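Side-chain contacts in serpin B3 (Homo sapiens, PDB 4ZK3), which belongs to the serpin family of protease inhibitors and, as Pso p27, forms large aggregates linked to psoriasis: residues 198-203 against 208-213; 246-249 against 253-256; 256-261 against 384-389; 285-290 against 367-372. All coordinates share one frame; numbering follows the deposited sequence.

In the fold
The four contacts lie on the same side of the chain's centre, in the beta-rich half of the serpin fold. Interactions 1 and 2 join parts close in sequence and come one after the other. Interaction 3 starts on helix 254-260, where interaction 2 ends, and their centres are about 7 Å apart. It closes a long loop to strand 380-387, and interaction 4 is nested inside that loop. Strands 241-248, 369-375 and 380-387 are successive neighbours, so backbone pairing ties interactions 2, 4 and 3 together. Interaction 1, centred about 11 Å from the centre of interaction 4, reaches it through neighbouring strands 206-224 and 276-294. C-terminal strands therefore pack beside strands and a helix from earlier.

Interaction 1 (198-203 against 208-213); sequences EKFWPN and KSIQMM
Phe200 and Lys208 exchange two backbone hydrogen bonds. Phe200 N gives one to Lys208 O at 2.8 Å, and Lys208 N returns one to Phe200 O at 2.8 Å. Two residues along, Glu198 N donates a nearly straight hydrogen bond to Ile210 O at 2.9 Å. The return bond from Ile210 N to Glu198 O is weak, with an angle of 128° at the hydrogen. Glu198 O also receives a CA-H...O contact from Ser209 CA at 3.5 Å. Lys199 and Ser209 form the non-hydrogen-bonded pair between the two hydrogen-bonded ones. This is the antiparallel s4C-s3C hairpin of serpin sheet C, made by strand 196-201 and the start of strand 206-224. Glu198, Phe200, Lys208 and Ile210 send their side chains to one face. There the Phe200 ring meets the end of Ile210, with CD2 of Phe200 3.9 Å from CD1 of Ile210. The methyl approaches obliquely. Phe200 CG stands anti to the backbone N (chi1 -175°), which leads the ring away from the partner strand, edge-to-face with Phe387. Glu198 crosses Met212 at about a right angle. Its carboxylate carbon CD lies 3.6 Å from Met212 CB, and OE1 is as close to Met212 CG. This is van der Waals contact along an aliphatic chain. The Met212 chain bends at chi2 and chi3, and its CE also comes near OE1. At the other end of the pairing, Lys208 turns its chain away and NZ hydrogen-bonds to Pro390 O. Ser209 OG, on the other face, hydrogen-bonds to Glu197 OE2.

Interaction 2 (246-249 against 253-256); sequences LLPN and GLQK
Pro248 lays the CB-CG side of its ring against the backbone where helix 254-260 begins. CG comes 3.7 Å from CA of Leu254, and about as close to the amide N of the same residue. CB faces the preceding peptide and lies 3.8 Å from Gly253 C. The ring therefore spans the Gly253-Leu254 peptide link. It also meets the Leu254 side chain, where CD1 of Leu254 approaches Pro248 CG at 3.8 Å. Leu254 CB is a little farther from the same carbon, at 4.0 Å. CB and CD1 of the leucine, with its CA and N, gather round this one ring atom. With CG anti to N (chi1 -175°), Leu254 carries CD1 back to the proline ring. Its other methyl, CD2, reaches Arg386 CD.

Gly253 has no side chain on the face toward the proline, which lets its backbone come this near. The CA atoms of Pro248 and Gly253 are 5.4 Å apart. No hydrogen bond joins the two segments, so the contact is apolar. Within 253-256, a weak bond runs from Lys256 N to Gly253 O in the first turn.

Neighbouring residues continue the apolar layer. Leu254 also rests on Pro368 and Leu370, and the Pro248 ring touches Leu257 one turn farther along the helix. The carbonyl oxygen of Pro248 faces another partner and accepts a hydrogen bond from His367 NE2. Strand 241-248 runs out at Pro248, and a short loop leads back into helix 254-260. This is the serpin link from s3B of sheet B to helix G, with the helix start packed against the strand end.

Interaction 3 (256-261 against 384-389); sequences KLEEKL and YGRFSS
The polar part of the contact is a salt bridge between Glu258 and Arg386. NH1 of Arg386 donates to OE2 of Glu258 at 2.8 Å, with an angle of 162° at the hydrogen. The oxygen lies almost in the guanidinium plane and uses its syn lone pair. The carboxylate is nevertheless turned, its plane 59° from that of the guanidinium. The bond is one-armed: OE1 stays 4.0 Å from NH1. OE1 has a long, weak ion pair with Arg20 NH2. The Arg386 chain is extended as far as CD and then bends at chi3 (77°), which brings NH1 round to the glutamate. CD of the arginine also lies 3.4 Å from OE2. NH2 donates a hydrogen bond to Asn25 O.

The van der Waals part is small. CD1 of Leu261, just past the helix end, touches OH of Tyr384 at 3.4 Å. The two side chains come from opposite directions. Leu370 lies beside both of them and also touches Arg386.

Helix 254-260 (helix G) is thereby joined to strand 380-387 (s5B of sheet B), near the C-terminus of the chain. Glu258 is buried, so its arginine partners, chiefly Arg386, would be expected to offset its charge and keep the carboxylate ionised.

Interaction 4 (285-290 against 367-372); sequences PRFKVE and HPFLFF
Phe287 projects from strand 276-294 toward two phenylalanines of strand 369-375. Its CB packs against Phe387. CG stands between the backbone N and the carbonyl carbon (chi1 68°), which points the ring at the other strand. There CE2 meets Phe369, with CZ of that ring at 3.8 Å. On the other side CE1 approaches CZ of Phe371 at 3.7 Å. The tip, CZ of Phe287, sits 4.0 Å above the Phe371 plane, over its centre. Phe287 thus presents its edge to the face of Phe371, a T-shaped pair with centroids 5.2 Å apart and planes at 70°. With Phe369 the roles change. The edge of Phe369 points toward the face of Phe287 in an offset edge-to-face pair, with centroids 5.8 Å apart. The three rings form a buried aromatic cluster between two serpin sheets, joining strand 276-294 (s6A of sheet A) to strand 369-375 (s4B of sheet B). The rings of Phe287 and Phe387 also meet, and Phe387 touches Phe369 as well. Beside the cluster, CG of Pro285 reaches the edge of Phe369, 4.1 Å from its CE2. Pro285 rests in turn on Ile210 and Met212 of strand 206-224.

Interaction 1 (198-203 against 208-213)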
loop_
_atom_site.group_PDB
_atom_site.type_symbol
_atom_site.label_atom_id
_atom_site.label_comp_id
_atom_site.label_asym_id
_atom_site.label_seq_id
_atom_site.Cartn_x
_atom_site.Cartn_y
_atom_site.Cartn_z
ATOM N N GLU A 198 -8.661 -16.038 -22.691
ATOM C CA GLU A 198 -7.571 -17.010 -22.750
ATOM C C GLU A 198 -7.525 -17.686 -21.446
ATOM O O GLU A 198 -8.256 -17.341 -20.503
ATOM C CB GLU A 198 -6.186 -16.385 -22.968
ATOM C CG GLU A 198 -6.121 -15.447 -24.138
ATOM C CD GLU A 198 -4.709 -14.980 -24.409
ATOM O OE1 GLU A 198 -3.790 -15.246 -23.581
ATOM O OE2 GLU A 198 -4.513 -14.365 -25.469
ATOM N N LYS A 199 -6.660 -18.683 -21.386
ATOM C CA LYS A 199 -6.436 -19.362 -20.144
ATOM C C LYS A 199 -5.405 -18.599 -19.322
ATOM O O LYS A 199 -4.506 -18.032 -19.864
ATOM C CB LYS A 199 -5.943 -20.768 -20.445
ATOM C CG LYS A 199 -6.939 -21.500 -21.323
ATOM C CD LYS A 199 -6.537 -22.938 -21.556
ATOM C CE LYS A 199 -7.441 -23.538 -22.629
ATOM N NZ LYS A 199 -7.342 -25.011 -22.557
ATOM N N PHE A 200 -5.587 -18.600 -18.020
ATOM C CA PHE A 200 -4.602 -18.164 -17.068
ATOM C C PHE A 200 -4.311 -19.367 -16.242
ATOM O O PHE A 200 -5.244 -19.996 -15.772
ATOM C CB PHE A 200 -5.153 -17.079 -16.116
ATOM C CG PHE A 200 -4.119 -16.505 -15.187
ATOM C CD1 PHE A 200 -3.883 -17.082 -13.981
ATOM C CD2 PHE A 200 -3.389 -15.379 -15.543
ATOM C CE1 PHE A 200 -2.963 -16.555 -13.110
ATOM C CE2 PHE A 200 -2.471 -14.839 -14.679
ATOM C CZ PHE A 200 -2.240 -15.433 -13.465
ATOM N N TRP A 201 -3.028 -19.708 -16.076
ATOM C CA TRP A 201 -2.625 -20.924 -15.354
ATOM C C TRP A 201 -2.091 -20.553 -13.969
ATOM O O TRP A 201 -0.993 -20.038 -13.866
ATOM C CB TRP A 201 -1.516 -21.723 -16.095
ATOM C CG TRP A 201 -1.800 -22.323 -17.499
ATOM C CD1 TRP A 201 -1.526 -21.735 -18.707
ATOM C CD2 TRP A 201 -2.277 -23.655 -17.814
ATOM N NE1 TRP A 201 -1.841 -22.596 -19.749
ATOM C CE2 TRP A 201 -2.315 -23.772 -19.225
ATOM C CE3 TRP A 201 -2.698 -24.738 -17.051
ATOM C CZ2 TRP A 201 -2.774 -24.926 -19.873
ATOM C CZ3 TRP A 201 -3.164 -25.897 -17.706
ATOM C CH2 TRP A 201 -3.195 -25.971 -19.097
ATOM N N PRO A 202 -2.863 -20.799 -12.905
ATOM C CA PRO A 202 -2.340 -20.555 -11.573
ATOM C C PRO A 202 -1.294 -21.558 -11.176
ATOM O O PRO A 202 -0.393 -21.212 -10.411
ATOM C CB PRO A 202 -3.562 -20.667 -10.686
ATOM C CG PRO A 202 -4.702 -20.370 -11.615
ATOM C CD PRO A 202 -4.309 -21.033 -12.877
ATOM N N ASN A 203 -1.440 -22.791 -11.685
ATOM C CA ASN A 203 -0.439 -23.858 -11.539
ATOM C C ASN A 203 -0.116 -24.404 -12.898
ATOM O O ASN A 203 -0.753 -24.040 -13.903
ATOM C CB ASN A 203 -0.983 -24.991 -10.659
ATOM C CG ASN A 203 -1.318 -24.515 -9.256
ATOM O OD1 ASN A 203 -0.424 -24.204 -8.468
ATOM N ND2 ASN A 203 -2.612 -24.430 -8.941
ATOM N N LYS A 208 -7.813 -21.123 -15.389
ATOM C CA LYS A 208 -9.048 -20.353 -15.253
ATOM C C LYS A 208 -9.148 -19.439 -16.456
ATOM O O LYS A 208 -8.153 -18.903 -16.906
ATOM C CB LYS A 208 -8.982 -19.451 -14.017
ATOM C CG LYS A 208 -9.260 -20.105 -12.687
ATOM C CD LYS A 208 -10.569 -19.573 -12.132
ATOM C CE LYS A 208 -10.571 -19.610 -10.631
ATOM N NZ LYS A 208 -11.534 -18.602 -10.119
ATOM N N SER A 209 -10.349 -19.205 -16.946
ATOM C CA SER A 209 -10.542 -18.261 -18.013
ATOM C C SER A 209 -10.357 -16.799 -17.539
ATOM O O SER A 209 -10.530 -16.488 -16.356
ATOM C CB SER A 209 -11.923 -18.408 -18.580
ATOM O OG SER A 209 -12.097 -17.403 -19.554
ATOM N N ILE A 210 -9.966 -15.932 -18.466
ATOM C CA ILE A 210 -9.581 -14.581 -18.141
ATOM C C ILE A 210 -9.673 -13.749 -19.418
ATOM O O ILE A 210 -9.496 -14.245 -20.533
ATOM C CB ILE A 210 -8.120 -14.524 -17.554
ATOM C CG1 ILE A 210 -8.027 -13.408 -16.517
ATOM C CG2 ILE A 210 -7.086 -14.400 -18.704
ATOM C CD1 ILE A 210 -6.765 -13.396 -15.683
ATOM N N GLN A 211 -9.925 -12.458 -19.276
ATOM C CA GLN A 211 -9.911 -11.577 -20.429
ATOM C C GLN A 211 -8.492 -11.018 -20.571
ATOM O O GLN A 211 -7.981 -10.298 -19.680
ATOM C CB GLN A 211 -10.954 -10.480 -20.271
ATOM C CG GLN A 211 -12.396 -10.988 -20.221
ATOM C CD GLN A 211 -12.821 -11.586 -21.561
ATOM O OE1 GLN A 211 -13.021 -12.801 -21.669
ATOM N NE2 GLN A 211 -12.867 -10.762 -22.585
ATOM N N MET A 212 -7.831 -11.360 -21.666
ATOM C CA MET A 212 -6.433 -10.958 -21.874
ATOM C C MET A 212 -6.288 -9.782 -22.794
ATOM O O MET A 212 -6.646 -9.859 -23.953
ATOM C CB MET A 212 -5.578 -12.130 -22.422
ATOM C CG MET A 212 -4.064 -11.801 -22.460
ATOM S SD MET A 212 -3.400 -11.700 -20.767
ATOM C CE MET A 212 -3.374 -13.404 -20.280
ATOM N N MET A 213 -5.706 -8.685 -22.296
ATOM C CA MET A 213 -5.498 -7.520 -23.136
ATOM C C MET A 213 -4.154 -7.687 -23.831
ATOM O O MET A 213 -3.242 -8.330 -23.302
ATOM C CB MET A 213 -5.509 -6.211 -22.336
ATOM C CG MET A 213 -6.608 -6.088 -21.293
ATOM S SD MET A 213 -6.505 -4.518 -20.400
ATOM C CE MET A 213 -4.883 -4.582 -19.616
#

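Interaction 2 (246-249 against 253-256)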
loop_
_atom_site.group_PDB
_atom_site.type_symbol
_atom_site.label_atom_id
_atom_site.label_comp_id
_atom_site.label_asym_id
_atom_site.label_seq_id
_atom_site.Cartn_x
_atom_site.Cartn_y
_atom_site.Cartn_z
ATOM N N LEU A 246 6.758 -8.014 -12.670
ATOM C CA LEU A 246 7.783 -9.050 -12.634
ATOM C C LEU A 246 7.142 -10.391 -12.873
ATOM O O LEU A 246 6.310 -10.862 -12.061
ATOM C CB LEU A 246 8.511 -9.011 -11.302
ATOM C CG LEU A 246 9.321 -7.737 -11.046
ATOM C CD1 LEU A 246 8.549 -6.812 -10.142
ATOM C CD2 LEU A 246 10.699 -8.018 -10.443
ATOM N N LEU A 247 7.530 -10.999 -14.014
ATOM C CA LEU A 247 6.964 -12.223 -14.550
ATOM C C LEU A 247 7.971 -13.381 -14.532
ATOM O O LEU A 247 8.970 -13.293 -15.223
ATOM C CB LEU A 247 6.528 -11.951 -15.998
ATOM C CG LEU A 247 5.823 -13.129 -16.668
ATOM C CD1 LEU A 247 4.511 -13.461 -15.946
ATOM C CD2 LEU A 247 5.601 -12.820 -18.123
ATOM N N PRO A 248 7.748 -14.425 -13.706
ATOM C CA PRO A 248 8.690 -15.568 -13.775
ATOM C C PRO A 248 8.653 -16.154 -15.193
ATOM O O PRO A 248 7.564 -16.163 -15.821
ATOM C CB PRO A 248 8.118 -16.568 -12.759
ATOM C CG PRO A 248 7.324 -15.683 -11.798
ATOM C CD PRO A 248 6.765 -14.584 -12.631
ATOM N N ASN A 249 9.799 -16.619 -15.693
ATOM C CA ASN A 249 9.870 -17.242 -17.061
ATOM C C ASN A 249 9.083 -18.532 -17.093
ATOM O O ASN A 249 8.457 -18.831 -18.081
ATOM C CB ASN A 249 11.288 -17.588 -17.477
ATOM C CG ASN A 249 12.175 -16.396 -17.556
ATOM O OD1 ASN A 249 11.698 -15.289 -17.793
ATOM N ND2 ASN A 249 13.494 -16.608 -17.376
ATOM N N GLY A 253 7.626 -20.708 -11.453
ATOM C CA GLY A 253 8.840 -20.088 -10.890
ATOM C C GLY A 253 8.631 -18.973 -9.840
ATOM O O GLY A 253 9.611 -18.424 -9.355
ATOM N N LEU A 254 7.380 -18.634 -9.489
ATOM C CA LEU A 254 7.119 -17.462 -8.615
ATOM C C LEU A 254 7.751 -17.610 -7.232
ATOM O O LEU A 254 8.365 -16.668 -6.731
ATOM C CB LEU A 254 5.610 -17.134 -8.507
ATOM C CG LEU A 254 5.304 -15.843 -7.708
ATOM C CD1 LEU A 254 5.925 -14.666 -8.418
ATOM C CD2 LEU A 254 3.827 -15.545 -7.549
ATOM N N GLN A 255 7.660 -18.808 -6.647
ATOM C CA GLN A 255 8.165 -19.033 -5.285
ATOM C C GLN A 255 9.633 -18.664 -5.148
ATOM O O GLN A 255 10.015 -18.066 -4.145
ATOM C CB GLN A 255 7.912 -20.475 -4.803
ATOM C CG GLN A 255 7.330 -20.559 -3.393
ATOM C CD GLN A 255 7.857 -21.755 -2.607
ATOM O OE1 GLN A 255 7.102 -22.644 -2.247
ATOM N NE2 GLN A 255 9.159 -21.769 -2.334
ATOM N N LYS A 256 10.447 -18.938 -6.155
ATOM C CA LYS A 256 11.854 -18.543 -6.075
ATOM C C LYS A 256 12.002 -17.025 -6.133
ATOM O O LYS A 256 12.745 -16.437 -5.326
ATOM C CB LYS A 256 12.703 -19.134 -7.209
ATOM C CG LYS A 256 14.220 -18.923 -7.010
ATOM C CD LYS A 256 15.004 -18.976 -8.316
ATOM C CE LYS A 256 16.501 -18.794 -8.094
ATOM N NZ LYS A 256 17.344 -19.194 -9.267
#

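Interaction 3 (256-261 against 384-389)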
loop_
_atom_site.group_PDB
_atom_site.type_symbol
_atom_site.label_atom_id
_atom_site.label_comp_id
_atom_site.label_asym_id
_atom_site.label_seq_id
_atom_site.Cartn_x
_atom_site.Cartn_y
_atom_site.Cartn_z
ATOM N N LYS A 256 10.447 -18.938 -6.155
ATOM C CA LYS A 256 11.854 -18.543 -6.075
ATOM C C LYS A 256 12.002 -17.025 -6.133
ATOM O O LYS A 256 12.745 -16.437 -5.326
ATOM C CB LYS A 256 12.703 -19.134 -7.209
ATOM C CG LYS A 256 14.220 -18.923 -7.010
ATOM C CD LYS A 256 15.004 -18.976 -8.316
ATOM C CE LYS A 256 16.501 -18.794 -8.094
ATOM N NZ LYS A 256 17.344 -19.194 -9.267
ATOM N N LEU A 257 11.320 -16.401 -7.102
ATOM C CA LEU A 257 11.382 -14.954 -7.264
ATOM C C LEU A 257 11.014 -14.286 -5.958
ATOM O O LEU A 257 11.681 -13.340 -5.540
ATOM C CB LEU A 257 10.451 -14.514 -8.378
ATOM C CG LEU A 257 10.430 -13.047 -8.801
ATOM C CD1 LEU A 257 11.803 -12.613 -9.286
ATOM C CD2 LEU A 257 9.376 -12.844 -9.896
ATOM N N GLU A 258 9.996 -14.806 -5.277
ATOM C CA GLU A 258 9.603 -14.223 -3.995
ATOM C C GLU A 258 10.707 -14.327 -2.928
ATOM O O GLU A 258 10.820 -13.452 -2.087
ATOM C CB GLU A 258 8.293 -14.809 -3.481
ATOM C CG GLU A 258 7.077 -14.461 -4.343
ATOM C CD GLU A 258 5.842 -15.251 -3.942
ATOM O OE1 GLU A 258 5.929 -16.503 -3.866
ATOM O OE2 GLU A 258 4.787 -14.650 -3.712
ATOM N N GLU A 259 11.497 -15.395 -2.966
ATOM C CA GLU A 259 12.576 -15.593 -1.996
ATOM C C GLU A 259 13.723 -14.640 -2.256
ATOM O O GLU A 259 14.322 -14.095 -1.342
ATOM C CB GLU A 259 13.064 -17.051 -2.040
ATOM C CG GLU A 259 12.067 -18.051 -1.439
ATOM C CD GLU A 259 12.327 -19.507 -1.869
ATOM O OE1 GLU A 259 13.283 -19.778 -2.651
ATOM O OE2 GLU A 259 11.554 -20.392 -1.431
ATOM N N LYS A 260 14.021 -14.412 -3.511
ATOM C CA LYS A 260 15.167 -13.617 -3.888
ATOM C C LYS A 260 14.929 -12.094 -3.981
ATOM O O LYS A 260 15.879 -11.309 -3.992
ATOM C CB LYS A 260 15.663 -14.117 -5.242
ATOM C CG LYS A 260 15.653 -15.635 -5.375
ATOM C CD LYS A 260 17.031 -16.198 -5.663
ATOM C CE LYS A 260 17.906 -16.156 -4.415
ATOM N NZ LYS A 260 19.254 -16.699 -4.703
ATOM N N LEU A 261 13.681 -11.661 -4.094
ATOM C CA LEU A 261 13.384 -10.243 -4.324
ATOM C C LEU A 261 13.391 -9.549 -2.974
ATOM O O LEU A 261 12.426 -9.658 -2.206
ATOM C CB LEU A 261 12.018 -10.099 -4.990
ATOM C CG LEU A 261 11.780 -9.074 -6.079
ATOM C CD1 LEU A 261 10.337 -8.571 -5.925
ATOM C CD2 LEU A 261 12.760 -7.911 -6.139
ATOM N N TYR A 384 1.524 -2.461 -3.910
ATOM C CA TYR A 384 2.311 -3.658 -4.241
ATOM C C TYR A 384 1.425 -4.880 -4.145
ATOM O O TYR A 384 0.572 -4.960 -3.276
ATOM C CB TYR A 384 3.521 -3.820 -3.280
ATOM C CG TYR A 384 4.498 -4.892 -3.658
ATOM C CD1 TYR A 384 4.332 -6.193 -3.243
ATOM C CD2 TYR A 384 5.594 -4.603 -4.486
ATOM C CE1 TYR A 384 5.246 -7.161 -3.581
ATOM C CE2 TYR A 384 6.498 -5.583 -4.865
ATOM C CZ TYR A 384 6.290 -6.864 -4.446
ATOM O OH TYR A 384 7.199 -7.848 -4.771
ATOM N N GLY A 385 1.657 -5.837 -5.027
ATOM C CA GLY A 385 0.770 -6.966 -5.120
ATOM C C GLY A 385 1.277 -8.180 -5.820
ATOM O O GLY A 385 2.309 -8.159 -6.505
ATOM N N ARG A 386 0.544 -9.266 -5.606
ATOM C CA ARG A 386 0.767 -10.513 -6.317
ATOM C C ARG A 386 -0.565 -10.987 -6.860
ATOM O O ARG A 386 -1.585 -11.037 -6.112
ATOM C CB ARG A 386 1.293 -11.613 -5.400
ATOM C CG ARG A 386 1.285 -12.981 -6.115
ATOM C CD ARG A 386 1.780 -14.072 -5.239
ATOM N NE ARG A 386 0.797 -14.474 -4.300
ATOM C CZ ARG A 386 1.032 -15.094 -3.134
ATOM N NH1 ARG A 386 2.250 -15.350 -2.684
ATOM N NH2 ARG A 386 -0.001 -15.456 -2.393
ATOM N N PHE A 387 -0.584 -11.228 -8.155
ATOM C CA PHE A 387 -1.748 -11.814 -8.835
ATOM C C PHE A 387 -1.496 -13.283 -9.128
ATOM O O PHE A 387 -0.720 -13.594 -10.010
ATOM C CB PHE A 387 -1.971 -11.131 -10.164
ATOM C CG PHE A 387 -3.288 -11.503 -10.813
ATOM C CD1 PHE A 387 -4.491 -11.107 -10.238
ATOM C CD2 PHE A 387 -3.312 -12.289 -11.982
ATOM C CE1 PHE A 387 -5.695 -11.446 -10.835
ATOM C CE2 PHE A 387 -4.515 -12.605 -12.594
ATOM C CZ PHE A 387 -5.706 -12.181 -12.010
ATOM N N SER A 388 -2.140 -14.171 -8.374
ATOM C CA SER A 388 -1.968 -15.603 -8.476
ATOM C C SER A 388 -3.094 -16.276 -9.235
ATOM O O SER A 388 -2.892 -17.335 -9.824
ATOM C CB SER A 388 -1.935 -16.197 -7.064
ATOM O OG SER A 388 -0.807 -15.681 -6.351
ATOM N N SER A 389 -4.304 -15.726 -9.130
ATOM C CA SER A 389 -5.469 -16.268 -9.837
ATOM C C SER A 389 -6.602 -15.289 -9.973
ATOM O O SER A 389 -6.903 -14.598 -9.017
ATOM C CB SER A 389 -6.045 -17.465 -9.078
ATOM O OG SER A 389 -7.198 -17.960 -9.764
#

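Interaction 4 (285-290 against 367-372)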
loop_
_atom_site.group_PDB
_atom_site.type_symbol
_atom_site.label_atom_id
_atom_site.label_comp_id
_atom_site.label_asym_id
_atom_site.label_seq_id
_atom_site.Cartn_x
_atom_site.Cartn_y
_atom_site.Cartn_z
ATOM N N PRO A 285 -3.707 -9.285 -18.346
ATOM C CA PRO A 285 -5.130 -9.525 -18.113
ATOM C C PRO A 285 -5.862 -8.305 -17.494
ATOM O O PRO A 285 -5.257 -7.458 -16.831
ATOM C CB PRO A 285 -5.135 -10.705 -17.173
ATOM C CG PRO A 285 -3.819 -10.571 -16.429
ATOM C CD PRO A 285 -2.854 -10.006 -17.405
ATOM N N ARG A 286 -7.150 -8.196 -17.788
ATOM C CA ARG A 286 -8.044 -7.325 -17.041
ATOM C C ARG A 286 -8.161 -8.058 -15.763
ATOM O O ARG A 286 -8.336 -9.283 -15.780
ATOM C CB ARG A 286 -9.441 -7.284 -17.672
ATOM C CG ARG A 286 -9.499 -6.601 -19.008
ATOM C CD ARG A 286 -10.919 -6.528 -19.630
ATOM N NE ARG A 286 -11.946 -6.189 -18.664
ATOM C CZ ARG A 286 -12.510 -4.995 -18.484
ATOM N NH1 ARG A 286 -12.249 -3.947 -19.256
ATOM N NH2 ARG A 286 -13.388 -4.868 -17.518
ATOM N N PHE A 287 -7.977 -7.368 -14.643
ATOM C CA PHE A 287 -8.097 -8.023 -13.354
ATOM C C PHE A 287 -8.501 -7.047 -12.253
ATOM O O PHE A 287 -8.309 -5.823 -12.373
ATOM C CB PHE A 287 -6.817 -8.803 -12.954
ATOM C CG PHE A 287 -5.581 -7.939 -12.649
ATOM C CD1 PHE A 287 -5.326 -7.486 -11.357
ATOM C CD2 PHE A 287 -4.656 -7.709 -13.595
ATOM C CE1 PHE A 287 -4.144 -6.801 -11.071
ATOM C CE2 PHE A 287 -3.507 -7.004 -13.351
ATOM C CZ PHE A 287 -3.243 -6.530 -12.081
ATOM N N LYS A 288 -8.995 -7.616 -11.172
ATOM C CA LYS A 288 -9.416 -6.864 -10.003
ATOM C C LYS A 288 -8.985 -7.604 -8.782
ATOM O O LYS A 288 -9.246 -8.801 -8.669
ATOM C CB LYS A 288 -10.931 -6.758 -10.028
ATOM C CG LYS A 288 -11.575 -6.085 -8.820
ATOM C CD LYS A 288 -13.081 -5.992 -8.959
ATOM C CE LYS A 288 -13.447 -4.947 -9.995
ATOM N NZ LYS A 288 -14.922 -4.865 -10.154
ATOM N N VAL A 289 -8.300 -6.940 -7.870
ATOM C CA VAL A 289 -7.953 -7.555 -6.621
ATOM C C VAL A 289 -8.464 -6.698 -5.442
ATOM O O VAL A 289 -8.210 -5.482 -5.392
ATOM C CB VAL A 289 -6.432 -7.737 -6.519
ATOM C CG1 VAL A 289 -6.010 -8.194 -5.130
ATOM C CG2 VAL A 289 -5.918 -8.709 -7.581
ATOM N N GLU A 290 -9.064 -7.365 -4.448
ATOM C CA GLU A 290 -9.551 -6.733 -3.272
ATOM C C GLU A 290 -9.120 -7.537 -2.078
ATOM O O GLU A 290 -9.437 -8.704 -1.982
ATOM C CB GLU A 290 -11.059 -6.655 -3.376
ATOM C CG GLU A 290 -11.525 -5.975 -4.638
ATOM C CD GLU A 290 -13.024 -5.673 -4.619
ATOM O OE1 GLU A 290 -13.729 -6.136 -5.529
ATOM O OE2 GLU A 290 -13.477 -4.907 -3.719
ATOM N N HIS A 367 0.295 -16.442 -16.027
ATOM C CA HIS A 367 0.557 -17.241 -14.843
ATOM C C HIS A 367 0.985 -16.203 -13.811
ATOM O O HIS A 367 1.068 -15.025 -14.168
ATOM C CB HIS A 367 1.604 -18.349 -15.137
ATOM C CG HIS A 367 2.894 -17.841 -15.704
ATOM N ND1 HIS A 367 3.015 -17.410 -17.007
ATOM C CD2 HIS A 367 4.123 -17.706 -15.147
ATOM C CE1 HIS A 367 4.257 -17.011 -17.223
ATOM N NE2 HIS A 367 4.956 -17.213 -16.124
ATOM N N PRO A 368 1.194 -16.603 -12.556
ATOM C CA PRO A 368 1.296 -15.646 -11.487
ATOM C C PRO A 368 2.417 -14.663 -11.636
ATOM O O PRO A 368 3.516 -15.063 -12.057
ATOM C CB PRO A 368 1.533 -16.513 -10.276
ATOM C CG PRO A 368 0.778 -17.724 -10.577
ATOM C CD PRO A 368 0.995 -17.952 -12.040
ATOM N N PHE A 369 2.157 -13.397 -11.285
ATOM C CA PHE A 369 3.152 -12.341 -11.395
ATOM C C PHE A 369 3.088 -11.368 -10.216
ATOM O O PHE A 369 2.065 -11.324 -9.529
ATOM C CB PHE A 369 3.016 -11.598 -12.729
ATOM C CG PHE A 369 1.652 -10.928 -12.929
ATOM C CD1 PHE A 369 1.401 -9.632 -12.448
ATOM C CD2 PHE A 369 0.634 -11.592 -13.613
ATOM C CE1 PHE A 369 0.176 -9.017 -12.643
ATOM C CE2 PHE A 369 -0.603 -10.972 -13.838
ATOM C CZ PHE A 369 -0.848 -9.691 -13.340
ATOM N N LEU A 370 4.199 -10.613 -9.993
ATOM C CA LEU A 370 4.241 -9.497 -9.050
ATOM C C LEU A 370 4.082 -8.150 -9.748
ATOM O O LEU A 370 4.427 -7.997 -10.907
ATOM C CB LEU A 370 5.513 -9.513 -8.237
ATOM C CG LEU A 370 5.832 -10.864 -7.597
ATOM C CD1 LEU A 370 7.327 -10.941 -7.224
ATOM C CD2 LEU A 370 4.972 -11.170 -6.386
ATOM N N PHE A 371 3.450 -7.180 -9.100
ATOM C CA PHE A 371 3.303 -5.921 -9.772
ATOM C C PHE A 371 3.289 -4.854 -8.703
ATOM O O PHE A 371 2.949 -5.118 -7.509
ATOM C CB PHE A 371 2.050 -5.921 -10.674
ATOM C CG PHE A 371 0.748 -6.053 -9.899
ATOM C CD1 PHE A 371 0.283 -7.307 -9.489
ATOM C CD2 PHE A 371 -0.020 -4.938 -9.583
ATOM C CE1 PHE A 371 -0.886 -7.463 -8.744
ATOM C CE2 PHE A 371 -1.200 -5.083 -8.808
ATOM C CZ PHE A 371 -1.615 -6.358 -8.380
ATOM N N PHE A 372 3.621 -3.641 -9.106
ATOM C CA PHE A 372 3.513 -2.502 -8.201
ATOM C C PHE A 372 3.381 -1.215 -8.955
ATOM O O PHE A 372 3.704 -1.152 -10.152
ATOM C CB PHE A 372 4.658 -2.467 -7.188
ATOM C CG PHE A 372 6.016 -2.264 -7.773
ATOM C CD1 PHE A 372 6.517 -0.989 -7.971
ATOM C CD2 PHE A 372 6.834 -3.363 -8.058
ATOM C CE1 PHE A 372 7.803 -0.825 -8.462
ATOM C CE2 PHE A 372 8.114 -3.212 -8.571
ATOM C CZ PHE A 372 8.623 -1.930 -8.750
#